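Side-chain contact in receptor-type tyrosine-protein phosphatase C (Rattus norvegicus, PDB 5FN8), which dephosphorylates phosphotyrosine in proteins and is probably required for T-cell activation through the antigen receptor, this chain being two of its extracellular fibronectin type III domains: residues I114-N119 with Y131-K136. Residues are numbered along the deposited sequence; the frame is centred on the assembly and turned at random.
Sequences INVTCN and YILEVK. With NAG (2-acetamido-2-deoxy-beta-D-glucopyranose), chain I; NAG (2-acetamido-2-deoxy-beta-D-glucopyranose), chain G.
C118 and Y131 meet through sulfur and aromatic ring at one end of this contact between the two sheets of a fibronectin type III β-sandwich. C118 SG lies 3.7 Å from Y131 CD1 and almost as near to CE1, so it sits against the CD1-CE1 bond. The C118 sulfur stands 4.6 Å from the centroid of the Y131 ring, 54° off the normal, an oblique Cys sulfur-aromatic approach. The C118 torsion (chi1 81°) tucks SG between its own backbone N and carbonyl carbon, from where it reaches both this ring and C150 SG, with which it forms a disulfide. The Y131 ring, set beside its backbone N and anti to the carbonyl carbon (chi1 -63°), brings its OH to 4.2 Å from N119 C, a loose contact, and F169 packs edge-to-face with it.

Two residues along each strand, at V116 and L133, the contact is purely aliphatic. V116 CG2 and L133 CD2 approach to 4.3 Å, the branch ends of two buried residues, each with its CB directed at the other strand. F165 lies against V116, while F152, V154 and V167 also touch L133, so the loose pair belongs to a larger hydrophobic core.

Alternate residues face outward. N115 ND2 is joined to C1 of a GlcNAc by a 1.4 Å covalent bond, and I132 CD1 packs 3.7 Å from the acetamido methyl C8 of a second GlcNAc. On the same outer side of strand 131-136, E134 OE1 accompanies K136 NZ in a long salt bridge of 3.8 Å and also hydrogen-bonds with Y168 OH.

Between these strands the cohesion is therefore dispersive and sulfur-aromatic; backbone hydrogen bonds of I114 to C118 run instead to strand 104-108 and to C150, F152 and V154, while sugars and charges are kept to the outer faces.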
loop_
_atom_site.group_PDB
_atom_site.type_symbol
_atom_site.label_atom_id
_atom_site.label_comp_id
_atom_site.label_asym_id
_atom_site.label_seq_id
_atom_site.Cartn_x
_atom_site.Cartn_y
_atom_site.Cartn_z
ATOM N N ILE B 114 25.855 -20.323 -5.297
ATOM C CA ILE B 114 24.608 -19.755 -5.850
ATOM C C ILE B 114 24.256 -18.483 -5.098
ATOM O O ILE B 114 24.300 -18.444 -3.873
ATOM C CB ILE B 114 23.390 -20.760 -5.790
ATOM C CG1 ILE B 114 23.623 -22.131 -6.490
ATOM C CG2 ILE B 114 22.016 -20.123 -6.139
ATOM C CD1 ILE B 114 24.060 -22.132 -7.875
ATOM N N ASN B 115 23.872 -17.454 -5.837
ATOM C CA ASN B 115 23.425 -16.174 -5.290
ATOM C C ASN B 115 21.906 -16.094 -5.478
ATOM O O ASN B 115 21.399 -16.446 -6.557
ATOM C CB ASN B 115 24.138 -14.998 -5.982
ATOM C CG ASN B 115 25.429 -14.523 -5.344
ATOM O OD1 ASN B 115 26.065 -15.225 -4.537
ATOM N ND2 ASN B 115 25.811 -13.296 -5.731
ATOM N N VAL B 116 21.179 -15.716 -4.391
ATOM C CA VAL B 116 19.723 -15.596 -4.378
ATOM C C VAL B 116 19.340 -14.154 -3.988
ATOM O O VAL B 116 19.842 -13.630 -3.001
ATOM C CB VAL B 116 19.006 -16.680 -3.506
ATOM C CG1 VAL B 116 17.476 -16.574 -3.637
ATOM C CG2 VAL B 116 19.471 -18.091 -3.859
ATOM N N THR B 117 18.492 -13.505 -4.796
ATOM C CA THR B 117 18.045 -12.120 -4.584
ATOM C C THR B 117 16.564 -12.014 -4.823
ATOM O O THR B 117 15.998 -12.765 -5.615
ATOM C CB THR B 117 18.787 -11.117 -5.493
ATOM O OG1 THR B 117 18.639 -11.529 -6.853
ATOM C CG2 THR B 117 20.266 -10.965 -5.136
ATOM N N CYS B 118 15.934 -11.093 -4.128
ATOM C CA CYS B 118 14.515 -10.841 -4.274
ATOM C C CYS B 118 14.217 -9.472 -3.718
ATOM O O CYS B 118 15.079 -8.840 -3.090
ATOM C CB CYS B 118 13.669 -11.926 -3.598
ATOM S SG CYS B 118 13.480 -11.725 -1.800
ATOM N N ASN B 119 12.988 -9.017 -3.941
ATOM C CA ASN B 119 12.529 -7.753 -3.408
ATOM C C ASN B 119 11.344 -8.032 -2.517
ATOM O O ASN B 119 10.692 -9.072 -2.638
ATOM C CB ASN B 119 12.163 -6.781 -4.531
ATOM C CG ASN B 119 13.285 -6.510 -5.498
ATOM O OD1 ASN B 119 13.183 -6.805 -6.692
ATOM N ND2 ASN B 119 14.384 -5.957 -5.003
ATOM N N TYR B 131 13.762 -12.113 5.635
ATOM C CA TYR B 131 13.807 -13.030 4.515
ATOM C C TYR B 131 14.378 -14.369 4.961
ATOM O O TYR B 131 15.498 -14.439 5.485
ATOM C CB TYR B 131 14.649 -12.398 3.392
ATOM C CG TYR B 131 14.021 -11.131 2.866
ATOM C CD1 TYR B 131 13.056 -11.173 1.866
ATOM C CD2 TYR B 131 14.329 -9.891 3.427
ATOM C CE1 TYR B 131 12.449 -10.006 1.399
ATOM C CE2 TYR B 131 13.712 -8.723 2.988
ATOM C CZ TYR B 131 12.784 -8.782 1.962
ATOM O OH TYR B 131 12.173 -7.613 1.573
ATOM N N ILE B 132 13.582 -15.435 4.761
ATOM C CA ILE B 132 13.982 -16.803 5.118
ATOM C C ILE B 132 14.296 -17.564 3.858
ATOM O O ILE B 132 13.455 -17.673 2.969
ATOM C CB ILE B 132 12.865 -17.522 5.933
ATOM C CG1 ILE B 132 12.324 -16.698 7.125
ATOM C CG2 ILE B 132 13.242 -18.974 6.277
ATOM C CD1 ILE B 132 13.288 -16.122 8.094
ATOM N N LEU B 133 15.470 -18.089 3.772
ATOM C CA LEU B 133 15.810 -18.910 2.637
ATOM C C LEU B 133 16.091 -20.350 3.074
ATOM O O LEU B 133 16.897 -20.583 3.963
ATOM C CB LEU B 133 16.997 -18.329 1.856
ATOM C CG LEU B 133 17.654 -19.259 0.830
ATOM C CD1 LEU B 133 16.736 -19.542 -0.347
ATOM C CD2 LEU B 133 18.955 -18.701 0.352
ATOM N N GLU B 134 15.409 -21.301 2.443
ATOM C CA GLU B 134 15.627 -22.736 2.610
ATOM C C GLU B 134 16.235 -23.281 1.346
ATOM O O GLU B 134 15.795 -22.966 0.236
ATOM C CB GLU B 134 14.327 -23.466 2.833
ATOM C CG GLU B 134 13.774 -23.259 4.207
ATOM C CD GLU B 134 12.696 -24.271 4.506
ATOM O OE1 GLU B 134 11.880 -24.625 3.621
ATOM O OE2 GLU B 134 12.682 -24.718 5.667
ATOM N N VAL B 135 17.243 -24.107 1.511
ATOM C CA VAL B 135 17.924 -24.739 0.396
ATOM C C VAL B 135 17.672 -26.239 0.525
ATOM O O VAL B 135 17.926 -26.825 1.573
ATOM C CB VAL B 135 19.427 -24.379 0.311
ATOM C CG1 VAL B 135 20.085 -25.042 -0.911
ATOM C CG2 VAL B 135 19.629 -22.856 0.298
ATOM N N LYS B 136 17.115 -26.838 -0.537
ATOM C CA LYS B 136 16.788 -28.261 -0.542
ATOM C C LYS B 136 17.436 -29.016 -1.698
ATOM O O LYS B 136 17.719 -28.437 -2.739
ATOM C CB LYS B 136 15.255 -28.460 -0.544
ATOM C CG LYS B 136 14.578 -28.031 0.748
ATOM C CD LYS B 136 13.100 -28.323 0.737
ATOM C CE LYS B 136 12.462 -27.890 2.021
ATOM N NZ LYS B 136 10.980 -27.953 1.932
HETATM C C1 NAG I . 27.002 -12.646 -5.265
HETATM C C2 NAG I . 27.728 -11.944 -6.414
HETATM C C3 NAG I . 28.997 -11.340 -5.811
HETATM C C4 NAG I . 28.640 -10.323 -4.729
HETATM C C5 NAG I . 27.701 -10.936 -3.689
HETATM C C6 NAG I . 27.079 -9.905 -2.771
HETATM C C7 NAG I . 27.360 -12.884 -8.669
HETATM C C8 NAG I . 27.727 -13.992 -9.606
HETATM N N2 NAG I . 28.047 -12.843 -7.511
HETATM O O3 NAG I . 29.770 -10.714 -6.829
HETATM O O4 NAG I . 29.824 -9.850 -4.092
HETATM O O5 NAG I . 26.612 -11.618 -4.341
HETATM O O6 NAG I . 26.242 -10.491 -1.777
HETATM O O7 NAG I . 26.479 -12.071 -8.941
HETATM C C1 NAG G . 14.532 -14.615 12.056
HETATM C C2 NAG G . 13.452 -15.439 12.762
HETATM C C3 NAG G . 12.738 -14.632 13.851
HETATM C C4 NAG G . 13.724 -13.855 14.718
HETATM C C5 NAG G . 14.676 -13.017 13.869
HETATM C C6 NAG G . 15.735 -12.313 14.692
HETATM C C7 NAG G . 11.474 -16.693 11.876
HETATM C C8 NAG G . 10.792 -17.134 10.619
HETATM N N2 NAG G . 12.521 -15.847 11.716
HETATM O O3 NAG G . 12.039 -15.528 14.712
HETATM O O4 NAG G . 12.994 -13.013 15.606
HETATM O O5 NAG G . 15.372 -13.872 12.951
HETATM O O6 NAG G . 16.585 -11.494 13.902
HETATM O O7 NAG G . 11.085 -17.064 12.980
#